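Local coordinates for protein xyloglucanase (Paenibacillus polymyxa, PDB 3ZQ9) that hydrolyses beta-1,4-linked glucans such as xyloglucan and cellulose with a family 44 glycoside hydrolase domain, here one piece of a larger modular protein, at residues A[43-48]-A[90-95]; A[28-33]-A[388-393]; A[107-112]-A[181-186]. The protein carries 2 engineered substitutions. One frame throughout, in Å; residues are numbered along the deposited sequence.

Contact 1 of 3, residues A[43-48]-A[90-95]. With NOY ((2R,3S,4R,5R)-5-(hydroxymethyl)piperidine-2,3,4-triol), chain B; BGC (beta-D-glucopyranose), chain C.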
loop_
_atom_site.group_PDB
_atom_site.type_symbol
_atom_site.label_atom_id
_atom_site.label_comp_id
_atom_site.label_asym_id
_atom_site.label_seq_id
_atom_site.Cartn_x
_atom_site.Cartn_y
_atom_site.Cartn_z
ATOM N N ARG A 43 3.351 -7.013 -4.473
ATOM C CA ARG A 43 4.442 -6.103 -4.828
ATOM C C ARG A 43 3.914 -5.111 -5.827
ATOM O O ARG A 43 3.105 -5.478 -6.705
ATOM C CB ARG A 43 5.606 -6.900 -5.425
ATOM C CG ARG A 43 6.292 -7.797 -4.361
ATOM C CD ARG A 43 7.355 -8.685 -5.009
ATOM N NE ARG A 43 8.593 -7.985 -5.415
ATOM C CZ ARG A 43 9.032 -7.884 -6.676
ATOM N NH1 ARG A 43 8.298 -8.333 -7.691
ATOM N NH2 ARG A 43 10.194 -7.300 -6.937
ATOM N N ARG A 44 4.391 -3.870 -5.727
ATOM C CA ARG A 44 3.966 -2.811 -6.633
ATOM C C ARG A 44 5.150 -2.216 -7.371
ATOM O O ARG A 44 6.209 -1.926 -6.750
ATOM C CB ARG A 44 3.266 -1.680 -5.843
ATOM C CG ARG A 44 3.043 -0.360 -6.638
ATOM C CD ARG A 44 2.142 0.543 -5.776
ATOM N NE ARG A 44 1.719 1.814 -6.419
ATOM C CZ ARG A 44 2.321 2.986 -6.245
ATOM N NH1 ARG A 44 3.476 3.044 -5.554
ATOM N NH2 ARG A 44 1.803 4.118 -6.815
ATOM N N LEU A 45 4.960 -1.979 -8.670
ATOM C CA LEU A 45 5.930 -1.230 -9.465
ATOM C C LEU A 45 5.230 0.113 -9.764
ATOM O O LEU A 45 4.374 0.193 -10.661
ATOM C CB LEU A 45 6.327 -2.013 -10.751
ATOM C CG LEU A 45 7.334 -1.294 -11.681
ATOM C CD1 LEU A 45 8.687 -1.104 -10.995
ATOM C CD2 LEU A 45 7.503 -2.039 -13.015
ATOM N N GLY A 46 5.568 1.152 -8.988
ATOM C CA GLY A 46 4.718 2.369 -8.979
ATOM C C GLY A 46 5.535 3.518 -8.478
ATOM O O GLY A 46 6.716 3.344 -8.198
ATOM N N GLY A 47 4.921 4.698 -8.376
ATOM C CA GLY A 47 5.641 5.833 -7.826
ATOM C C GLY A 47 6.083 6.783 -8.946
ATOM O O GLY A 47 5.781 6.566 -10.129
ATOM N N ASN A 48 6.805 7.832 -8.549
ATOM C CA ASN A 48 7.049 9.003 -9.416
ATOM C C ASN A 48 7.742 8.591 -10.715
ATOM O O ASN A 48 7.385 9.042 -11.803
ATOM C CB ASN A 48 7.931 10.032 -8.686
ATOM C CG ASN A 48 7.173 10.786 -7.595
ATOM O OD1 ASN A 48 5.948 10.724 -7.532
ATOM N ND2 ASN A 48 7.900 11.544 -6.772
ATOM N N ALA A 90 11.641 -4.841 -20.264
ATOM C CA ALA A 90 12.498 -5.596 -19.320
ATOM C C ALA A 90 12.373 -5.154 -17.864
ATOM O O ALA A 90 12.343 -6.001 -16.956
ATOM C CB ALA A 90 13.954 -5.547 -19.778
ATOM N N VAL A 91 12.245 -3.845 -17.599
ATOM C CA VAL A 91 11.998 -3.417 -16.180
ATOM C C VAL A 91 10.745 -4.113 -15.615
ATOM O O VAL A 91 10.751 -4.598 -14.466
ATOM C CB VAL A 91 11.855 -1.870 -16.039
ATOM C CG1 VAL A 91 11.175 -1.454 -14.677
ATOM C CG2 VAL A 91 13.241 -1.149 -16.210
ATOM N N THR A 92 9.678 -4.154 -16.409
ATOM C CA THR A 92 8.438 -4.746 -15.932
ATOM C C THR A 92 8.461 -6.274 -15.897
ATOM O O THR A 92 7.939 -6.900 -14.949
ATOM C CB THR A 92 7.261 -4.256 -16.770
ATOM O OG1 THR A 92 7.202 -2.839 -16.611
ATOM C CG2 THR A 92 5.929 -4.871 -16.255
ATOM N N THR A 93 9.089 -6.892 -16.890
ATOM C CA THR A 93 9.106 -8.342 -16.916
ATOM C C THR A 93 10.078 -8.857 -15.857
ATOM O O THR A 93 9.821 -9.897 -15.236
ATOM C CB THR A 93 9.452 -8.923 -18.333
ATOM O OG1 THR A 93 10.735 -8.445 -18.751
ATOM C CG2 THR A 93 8.335 -8.545 -19.360
ATOM N N SER A 94 11.169 -8.129 -15.602
ATOM C CA SER A 94 12.079 -8.559 -14.538
ATOM C C SER A 94 11.367 -8.488 -13.157
ATOM O O SER A 94 11.487 -9.390 -12.302
ATOM C CB SER A 94 13.349 -7.700 -14.542
ATOM O OG SER A 94 14.187 -8.126 -13.467
ATOM N N PHE A 95 10.592 -7.418 -12.986
ATOM C CA PHE A 95 9.791 -7.193 -11.780
ATOM C C PHE A 95 8.778 -8.343 -11.631
ATOM O O PHE A 95 8.645 -8.941 -10.539
ATOM C CB PHE A 95 9.076 -5.842 -11.886
ATOM C CG PHE A 95 8.014 -5.628 -10.807
ATOM C CD1 PHE A 95 8.375 -5.286 -9.512
ATOM C CD2 PHE A 95 6.654 -5.831 -11.097
ATOM C CE1 PHE A 95 7.385 -5.095 -8.506
ATOM C CE2 PHE A 95 5.667 -5.675 -10.106
ATOM C CZ PHE A 95 6.032 -5.319 -8.814
HETATM O O4 NOY B . 9.237 8.604 -3.459
HETATM C C4 NOY B . 7.923 9.171 -3.628
HETATM C C3 NOY B . 7.061 8.285 -4.552
HETATM O O3 NOY B . 7.640 8.162 -5.851
HETATM C C2 NOY B . 5.659 8.921 -4.693
HETATM N N NOY B . 5.000 9.105 -3.385
HETATM C C7 NOY B . 5.820 9.834 -2.387
HETATM C C5 NOY B . 7.199 9.172 -2.270
HETATM C C6 NOY B . 8.050 9.808 -1.165
HETATM O O2 NOY B . 4.827 8.143 -5.553
HETATM O O6 NOY B . 8.176 11.221 -1.378
HETATM C C2 BGC C . 11.579 9.107 -3.636
HETATM C C3 BGC C . 12.697 9.277 -4.658
HETATM C C4 BGC C . 12.612 8.109 -5.650
HETATM C C5 BGC C . 11.260 8.070 -6.381
HETATM C C6 BGC C . 11.176 6.842 -7.288
HETATM C C1 BGC C . 10.249 8.975 -4.383
HETATM O O2 BGC C . 11.419 10.257 -2.836
HETATM O O3 BGC C . 13.969 9.217 -3.964
HETATM O O4 BGC C . 13.719 8.142 -6.541
HETATM O O5 BGC C . 10.271 7.962 -5.353
HETATM O O6 BGC C . 9.917 6.841 -7.960
#

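Contact 2 of 3, residues A[28-33]-A[388-393]. With NOY ((2R,3S,4R,5R)-5-(hydroxymethyl)piperidine-2,3,4-triol), chain B; BGC (beta-D-glucopyranose), chain C; EDO (1,2-ethanediol), chain H.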
loop_
_atom_site.group_PDB
_atom_site.type_symbol
_atom_site.label_atom_id
_atom_site.label_comp_id
_atom_site.label_asym_id
_atom_site.label_seq_id
_atom_site.Cartn_x
_atom_site.Cartn_y
_atom_site.Cartn_z
ATOM N N TYR A 28 -0.230 -7.458 3.033
ATOM C CA TYR A 28 1.206 -7.696 3.332
ATOM C C TYR A 28 1.964 -7.419 2.034
ATOM O O TYR A 28 2.307 -8.351 1.271
ATOM C CB TYR A 28 1.447 -9.124 3.810
ATOM C CG TYR A 28 0.550 -9.486 5.001
ATOM C CD1 TYR A 28 0.794 -8.949 6.280
ATOM C CD2 TYR A 28 -0.594 -10.303 4.809
ATOM C CE1 TYR A 28 -0.052 -9.264 7.399
ATOM C CE2 TYR A 28 -1.434 -10.618 5.895
ATOM C CZ TYR A 28 -1.157 -10.109 7.178
ATOM O OH TYR A 28 -1.992 -10.449 8.227
ATOM N N GLY A 29 2.197 -6.138 1.774
ATOM C CA GLY A 29 2.667 -5.757 0.441
ATOM C C GLY A 29 3.704 -4.675 0.536
ATOM O O GLY A 29 3.785 -3.962 1.540
ATOM N N THR A 30 4.467 -4.506 -0.527
ATOM C CA THR A 30 5.475 -3.467 -0.510
ATOM C C THR A 30 5.686 -2.880 -1.903
ATOM O O THR A 30 5.167 -3.396 -2.900
ATOM C CB THR A 30 6.799 -4.013 0.074
ATOM O OG1 THR A 30 7.688 -2.914 0.381
ATOM C CG2 THR A 30 7.431 -5.055 -0.900
ATOM N N ASN A 31 6.417 -1.761 -1.930
ATOM C CA ASN A 31 6.907 -1.155 -3.166
ATOM C C ASN A 31 8.328 -1.656 -3.340
ATOM O O ASN A 31 8.536 -2.689 -3.953
ATOM C CB ASN A 31 6.850 0.364 -3.048
ATOM C CG ASN A 31 5.430 0.868 -3.302
ATOM O OD1 ASN A 31 5.052 1.068 -4.440
ATOM N ND2 ASN A 31 4.646 1.019 -2.240
ATOM N N GLN A 32 9.279 -1.029 -2.682
ATOM C CA GLN A 32 10.662 -1.582 -2.667
ATOM C C GLN A 32 10.717 -2.863 -1.883
ATOM O O GLN A 32 10.203 -2.928 -0.762
ATOM C CB GLN A 32 11.646 -0.587 -2.022
ATOM C CG GLN A 32 11.651 0.804 -2.684
ATOM C CD GLN A 32 10.693 1.784 -1.987
ATOM O OE1 GLN A 32 9.757 1.368 -1.334
ATOM N NE2 GLN A 32 11.003 3.091 -2.044
ATOM N N ASP A 33 11.374 -3.898 -2.427
ATOM C CA ASP A 33 11.588 -5.122 -1.649
ATOM C C ASP A 33 12.477 -4.782 -0.441
ATOM O O ASP A 33 13.352 -3.917 -0.555
ATOM C CB ASP A 33 12.311 -6.160 -2.510
ATOM C CG ASP A 33 11.427 -6.653 -3.655
ATOM O OD1 ASP A 33 10.233 -6.927 -3.403
ATOM O OD2 ASP A 33 11.905 -6.746 -4.794
ATOM N N ALA A 388 -2.205 -3.243 0.424
ATOM C CA ALA A 388 -1.479 -2.113 1.013
ATOM C C ALA A 388 -0.004 -2.335 0.810
ATOM O O ALA A 388 0.459 -3.435 1.038
ATOM C CB ALA A 388 -1.789 -2.003 2.546
ATOM N N ASN A 389 0.746 -1.275 0.445
ATOM C CA ASN A 389 2.159 -1.446 0.065
ATOM C C ASN A 389 2.991 -0.374 0.773
ATOM O O ASN A 389 2.822 0.818 0.543
ATOM C CB ASN A 389 2.320 -1.289 -1.471
ATOM C CG ASN A 389 1.450 -2.275 -2.281
ATOM O OD1 ASN A 389 1.953 -3.334 -2.772
ATOM N ND2 ASN A 389 0.193 -1.968 -2.441
ATOM N N TYR A 390 3.873 -0.815 1.650
ATOM C CA TYR A 390 4.796 0.095 2.324
ATOM C C TYR A 390 5.697 0.779 1.276
ATOM O O TYR A 390 6.028 0.180 0.234
ATOM C CB TYR A 390 5.638 -0.749 3.249
ATOM C CG TYR A 390 6.778 -0.021 3.882
ATOM C CD1 TYR A 390 6.547 0.933 4.858
ATOM C CD2 TYR A 390 8.087 -0.313 3.525
ATOM C CE1 TYR A 390 7.646 1.616 5.461
ATOM C CE2 TYR A 390 9.181 0.349 4.144
ATOM C CZ TYR A 390 8.909 1.312 5.098
ATOM O OH TYR A 390 9.902 2.042 5.725
ATOM N N TRP A 391 6.063 2.030 1.549
ATOM C CA TRP A 391 7.051 2.753 0.700
ATOM C C TRP A 391 8.235 3.187 1.602
ATOM O O TRP A 391 8.015 3.804 2.620
ATOM C CB TRP A 391 6.410 4.000 0.045
ATOM C CG TRP A 391 7.400 4.674 -0.852
ATOM C CD1 TRP A 391 8.366 5.580 -0.459
ATOM C CD2 TRP A 391 7.548 4.510 -2.259
ATOM N NE1 TRP A 391 9.135 5.948 -1.542
ATOM C CE2 TRP A 391 8.662 5.300 -2.658
ATOM C CE3 TRP A 391 6.870 3.755 -3.228
ATOM C CZ2 TRP A 391 9.103 5.371 -4.004
ATOM C CZ3 TRP A 391 7.315 3.824 -4.580
ATOM C CH2 TRP A 391 8.436 4.597 -4.943
ATOM N N LYS A 392 9.464 2.833 1.226
ATOM C CA LYS A 392 10.650 3.195 1.995
ATOM C C LYS A 392 10.953 4.698 1.869
ATOM O O LYS A 392 11.439 5.127 0.820
ATOM C CB LYS A 392 11.871 2.433 1.438
ATOM C CG LYS A 392 11.804 0.918 1.579
ATOM C CD LYS A 392 13.097 0.301 0.990
ATOM C CE LYS A 392 14.283 0.534 1.903
ATOM N NZ LYS A 392 15.545 -0.002 1.177
ATOM N N LEU A 393 10.740 5.468 2.947
ATOM C CA LEU A 393 11.089 6.876 2.923
ATOM C C LEU A 393 12.566 7.052 3.280
ATOM O O LEU A 393 13.130 8.123 3.078
ATOM C CB LEU A 393 10.262 7.669 3.933
ATOM C CG LEU A 393 8.776 7.756 3.585
ATOM C CD1 LEU A 393 8.071 8.450 4.723
ATOM C CD2 LEU A 393 8.561 8.489 2.234
HETATM O O4 NOY B . 9.237 8.604 -3.459
HETATM C C4 NOY B . 7.923 9.171 -3.628
HETATM C C3 NOY B . 7.061 8.285 -4.552
HETATM O O3 NOY B . 7.640 8.162 -5.851
HETATM C C2 NOY B . 5.659 8.921 -4.693
HETATM N N NOY B . 5.000 9.105 -3.385
HETATM C C7 NOY B . 5.820 9.834 -2.387
HETATM C C5 NOY B . 7.199 9.172 -2.270
HETATM C C6 NOY B . 8.050 9.808 -1.165
HETATM O O2 NOY B . 4.827 8.143 -5.553
HETATM O O6 NOY B . 8.176 11.221 -1.378
HETATM C C2 BGC C . 11.579 9.107 -3.636
HETATM C C3 BGC C . 12.697 9.277 -4.658
HETATM C C4 BGC C . 12.612 8.109 -5.650
HETATM C C5 BGC C . 11.260 8.070 -6.381
HETATM C C6 BGC C . 11.176 6.842 -7.288
HETATM C C1 BGC C . 10.249 8.975 -4.383
HETATM O O2 BGC C . 11.419 10.257 -2.836
HETATM O O3 BGC C . 13.969 9.217 -3.964
HETATM O O4 BGC C . 13.719 8.142 -6.541
HETATM O O5 BGC C . 10.271 7.962 -5.353
HETATM O O6 BGC C . 9.917 6.841 -7.960
HETATM C C1 EDO H . 10.700 -1.447 -7.720
HETATM O O1 EDO H . 11.329 -0.846 -6.569
HETATM C C2 EDO H . 9.626 -2.425 -7.238
HETATM O O2 EDO H . 10.346 -3.553 -6.714
HETATM O O HOH W 1 15.422 -2.739 0.889
#

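Contact 3 of 3, residues A[107-112]-A[181-186]. With NOY ((2R,3S,4R,5R)-5-(hydroxymethyl)piperidine-2,3,4-triol), chain B.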
loop_
_atom_site.group_PDB
_atom_site.type_symbol
_atom_site.label_atom_id
_atom_site.label_comp_id
_atom_site.label_asym_id
_atom_site.label_seq_id
_atom_site.Cartn_x
_atom_site.Cartn_y
_atom_site.Cartn_z
ATOM N N LEU A 107 1.308 -5.393 -9.175
ATOM C CA LEU A 107 0.562 -4.218 -9.583
ATOM C C LEU A 107 1.542 -3.378 -10.376
ATOM O O LEU A 107 2.578 -2.960 -9.840
ATOM C CB LEU A 107 0.148 -3.414 -8.336
ATOM C CG LEU A 107 -0.430 -2.020 -8.574
ATOM C CD1 LEU A 107 -1.634 -2.048 -9.573
ATOM C CD2 LEU A 107 -0.855 -1.433 -7.249
ATOM N N VAL A 108 1.264 -3.175 -11.650
ATOM C CA VAL A 108 2.134 -2.442 -12.571
ATOM C C VAL A 108 1.518 -1.086 -12.980
ATOM O O VAL A 108 0.334 -1.020 -13.378
ATOM C CB VAL A 108 2.340 -3.293 -13.847
ATOM C CG1 VAL A 108 3.153 -2.541 -14.901
ATOM C CG2 VAL A 108 3.026 -4.648 -13.489
ATOM N N THR A 109 2.311 -0.039 -13.007
ATOM C CA THR A 109 1.811 1.288 -13.358
ATOM C C THR A 109 1.899 1.534 -14.867
ATOM O O THR A 109 2.879 1.087 -15.532
ATOM C CB THR A 109 2.633 2.336 -12.618
ATOM O OG1 THR A 109 2.446 2.145 -11.213
ATOM C CG2 THR A 109 2.166 3.788 -12.967
ATOM N N LEU A 110 0.859 2.201 -15.384
ATOM C CA LEU A 110 0.758 2.577 -16.807
ATOM C C LEU A 110 0.770 4.106 -16.880
ATOM O O LEU A 110 0.361 4.780 -15.916
ATOM C CB LEU A 110 -0.525 2.011 -17.457
ATOM C CG LEU A 110 -0.706 0.481 -17.344
ATOM C CD1 LEU A 110 -2.007 0.090 -17.986
ATOM C CD2 LEU A 110 0.464 -0.215 -18.106
ATOM N N PRO A 111 1.257 4.665 -18.003
ATOM C CA PRO A 111 1.411 6.129 -18.062
ATOM C C PRO A 111 0.111 6.826 -18.502
ATOM O O PRO A 111 -0.576 6.342 -19.442
ATOM C CB PRO A 111 2.488 6.327 -19.171
ATOM C CG PRO A 111 2.223 5.171 -20.138
ATOM C CD PRO A 111 1.859 3.983 -19.172
ATOM N N MET A 112 -0.199 7.966 -17.874
ATOM C CA MET A 112 -1.395 8.690 -18.223
ATOM C C MET A 112 -1.167 10.210 -18.294
ATOM O O MET A 112 -2.058 10.978 -18.671
ATOM C CB MET A 112 -2.488 8.314 -17.165
ATOM C CG MET A 112 -3.870 8.405 -17.713
ATOM S SD MET A 112 -5.139 7.896 -16.540
ATOM C CE MET A 112 -4.793 8.888 -15.094
ATOM N N GLY A 181 -2.751 -6.535 -11.756
ATOM C CA GLY A 181 -3.192 -5.148 -11.479
ATOM C C GLY A 181 -2.436 -4.119 -12.328
ATOM O O GLY A 181 -1.237 -4.256 -12.516
ATOM N N TYR A 182 -3.164 -3.104 -12.799
ATOM C CA TYR A 182 -2.582 -1.962 -13.519
ATOM C C TYR A 182 -3.081 -0.694 -12.848
ATOM O O TYR A 182 -4.309 -0.546 -12.637
ATOM C CB TYR A 182 -2.992 -1.951 -15.013
ATOM C CG TYR A 182 -2.440 -3.135 -15.775
ATOM C CD1 TYR A 182 -1.106 -3.168 -16.199
ATOM C CD2 TYR A 182 -3.253 -4.221 -16.061
ATOM C CE1 TYR A 182 -0.586 -4.306 -16.849
ATOM C CE2 TYR A 182 -2.758 -5.354 -16.750
ATOM C CZ TYR A 182 -1.431 -5.377 -17.134
ATOM O OH TYR A 182 -0.945 -6.468 -17.785
ATOM N N ALA A 183 -2.148 0.210 -12.548
ATOM C CA ALA A 183 -2.470 1.489 -11.939
ATOM C C ALA A 183 -2.495 2.583 -13.001
ATOM O O ALA A 183 -1.624 2.601 -13.895
ATOM C CB ALA A 183 -1.384 1.838 -10.879
ATOM N N LEU A 184 -3.450 3.508 -12.869
ATOM C CA LEU A 184 -3.591 4.627 -13.785
ATOM C C LEU A 184 -2.599 5.721 -13.345
ATOM O O LEU A 184 -2.966 6.662 -12.657
ATOM C CB LEU A 184 -5.050 5.147 -13.781
ATOM C CG LEU A 184 -6.086 4.078 -14.180
ATOM C CD1 LEU A 184 -7.527 4.656 -13.968
ATOM C CD2 LEU A 184 -5.917 3.636 -15.589
ATOM N N ASP A 185 -1.341 5.503 -13.707
ATOM C CA ASP A 185 -0.242 6.475 -13.437
ATOM C C ASP A 185 -0.068 6.576 -11.913
ATOM O O ASP A 185 -0.281 5.571 -11.196
ATOM C CB ASP A 185 -0.547 7.825 -14.146
ATOM C CG ASP A 185 0.705 8.655 -14.411
ATOM O OD1 ASP A 185 1.251 9.220 -13.437
ATOM O OD2 ASP A 185 1.132 8.769 -15.606
ATOM N N ASN A 186 0.318 7.759 -11.415
ATOM C CA ASN A 186 0.750 7.922 -10.015
ATOM C C ASN A 186 0.561 9.394 -9.634
ATOM O O ASN A 186 1.085 10.281 -10.331
ATOM C CB ASN A 186 2.261 7.575 -9.922
ATOM C CG ASN A 186 2.808 7.747 -8.513
ATOM O OD1 ASN A 186 3.557 8.753 -8.211
ATOM N ND2 ASN A 186 2.472 6.843 -7.656
HETATM O O4 NOY B . 9.237 8.604 -3.459
HETATM C C4 NOY B . 7.923 9.171 -3.628
HETATM C C3 NOY B . 7.061 8.285 -4.552
HETATM O O3 NOY B . 7.640 8.162 -5.851
HETATM C C2 NOY B . 5.659 8.921 -4.693
HETATM N N NOY B . 5.000 9.105 -3.385
HETATM C C7 NOY B . 5.820 9.834 -2.387
HETATM C C5 NOY B . 7.199 9.172 -2.270
HETATM C C6 NOY B . 8.050 9.808 -1.165
HETATM O O2 NOY B . 4.827 8.143 -5.553
HETATM O O6 NOY B . 8.176 11.221 -1.378
HETATM O O HOH W 2 1.102 3.859 -9.550
#

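Contact 1 of 3, residues A[43-48]-A[90-95]
The ring of Phe-95 is held between two residues of strand 43-45: Leu-45 CB sits over the centre of one face, 3.6 Å from the ring centroid in a CH-pi contact, and the guanidinium of Arg-43 lies over the opposite face, displaced toward the rim, its plane 24° from that of the ring. Arg-43 C meets the ring edge. This is the beta/alpha layering of a TIM barrel, with helix 90-95 running antiparallel to the strand it backs. Because the Arg-43 chain bends at chi3 (73°), NH1 also donates to Phe-95 O (2.9 Å), a bond in the guanidinium plane but tilted from that of the carbonyl. Ser-99 occupies NH1 too, and Asp-33 forms a salt bridge with NH2, so ring, helix and neighbouring loop fix the group. Leu-45 extends the apolar side of the contact, its CD2 reaching Val-91 CG1 at 4.1 Å. On the guanidinium of Arg-44, which forms a salt bridge with Glu-358 and a hydrogen bond with Asn-31, Gly-46 CA rests over the centre of one face. Where the strand runs out into the sugar site, Asn-48 N donates to NOY O3 over 2.8 Å, with an N-H...O angle of 166°.

Contact 2 of 3, residues A[28-33]-A[388-393]
Asn-31 grips the carbonyl of Tyr-390 twice, and this pair of hydrogen bonds to one oxygen helps fasten the first strand of the barrel to the last. The parallel bridge of Thr-30 with Tyr-390 closes the TIM barrel here, with Tyr-390 N donating to Gly-29 O at 3.2 Å. In the return direction Asn-31 N donates to Tyr-390 O at 2.9 Å. The side-chain nitrogen Asn-31 ND2 comes to the same Tyr-390 O from above the carbonyl plane (3.0 Å, N-H...O angle 165°). Both ends of the amide have further work: Thr-357 O accepts from ND2, and Arg-44 donates to OD1. With its amide set in this way, Asn-31 CG meets the rim of the Trp-391 indole, 3.2 Å from CE3.

Gln-32 divides its amide differently. Bent at chi2 (93°), the chain lets OE1 accept from Lys-392 N at 3.0 Å, while Gln-32 NE2 lies over one face of Trp-391, 3.3 Å from CE2, the two planes being far from parallel. NOY C3 lies over the other face of the indole. The carbonyl of Gln-32 is met from its own side of the contact by Thr-30 OG1, which donates at 2.8 Å. At the outer margin one water donates to Asp-33 O and accepts from Lys-392 NZ; that ammonium also donates to Gly-396 O.

The chemistry implies an aromatic platform for sugar whose far side is backed by polar groups: Gln-32, its oxygen committed to the backbone of Lys-392, holds its amide against Trp-391, so that the tilt of the indole against the bound inhibitor is probably fixed.

Contact 3 of 3, residues A[107-112]-A[181-186]
Asp-185 and Met-112, with the pair Leu-110 and Tyr-182, account for much of the surface buried between these two strands and the loops that follow them. Just beyond the strand ends, Asp-185 OD2 takes the backbone N-H of Met-112 on its anti lone pair, at 2.7 Å and an N-H...O angle of 164°. With CG anti to the backbone N (chi1 -157°), the carboxylate swings across to the loop after strand 107-110 and brings Asp-185 CB to 3.6 Å from Met-112 CB. Its other oxygen, OD1, accepts from Asn-186 N and, from outside, from Thr-51 and Trp-191. With the carboxylate gone, as in an alanine here, Met-112 N would probably lose its OD2 acceptor, and the Thr-51 hydroxyl and Trp-191 indole N-H their OD1, freeing the two loops to shift. Met-112 SD lies 3.9 Å from Leu-184 CB, the bend at chi3 (53°) brings CE back toward the same residue, and the side chain also touches Leu-208 and Leu-215 of helix 205-222.

On the face carrying Val-108 and Leu-110, the branched end of Leu-110 lies against Tyr-182, CD1 being 3.7 Å from Tyr-182 CB. The backbones are joined by parallel-sheet bonds, among them Val-108 N to Gly-181 O and Leu-110 N to Ala-183 O, each 2.9 Å. On the other face Thr-109 OG1 and Asp-185 O share a bridging water, and Leu-45 O also pairs with that hydroxyl. An inverse gamma turn at Leu-184 then diverts the chain so that Asn-186 comes beside the bound inhibitor. Parallel strands whose C-terminal loops carry ligand-facing residues are the usual arrangement of TIM-barrel enzymes, here serving a glycoside hydrolase.

How the contacts relate
All three contacts belong to one closed barrel of eight parallel strands. Contact 2 joins strands 29-30 and 387-390, the first and last, and its long chain loop encloses the other two, which follow in series. Contact 1 sets helix 90-102 on strand 42-45, and contact 3 pairs strand 105-110, which directly follows that helix, with 181-184. The centres of contact 1 and contact 2 lie about 12 Å apart. Contact 3 is centred about 10 Å from contact 1. Contacts 2 and 3 do not touch; strand 42-45 stands between them, hydrogen-bonded to both sides. Each contact has one segment whose loop after the strand reaches NOY, so the C-terminal strand ends meet at one sugar site.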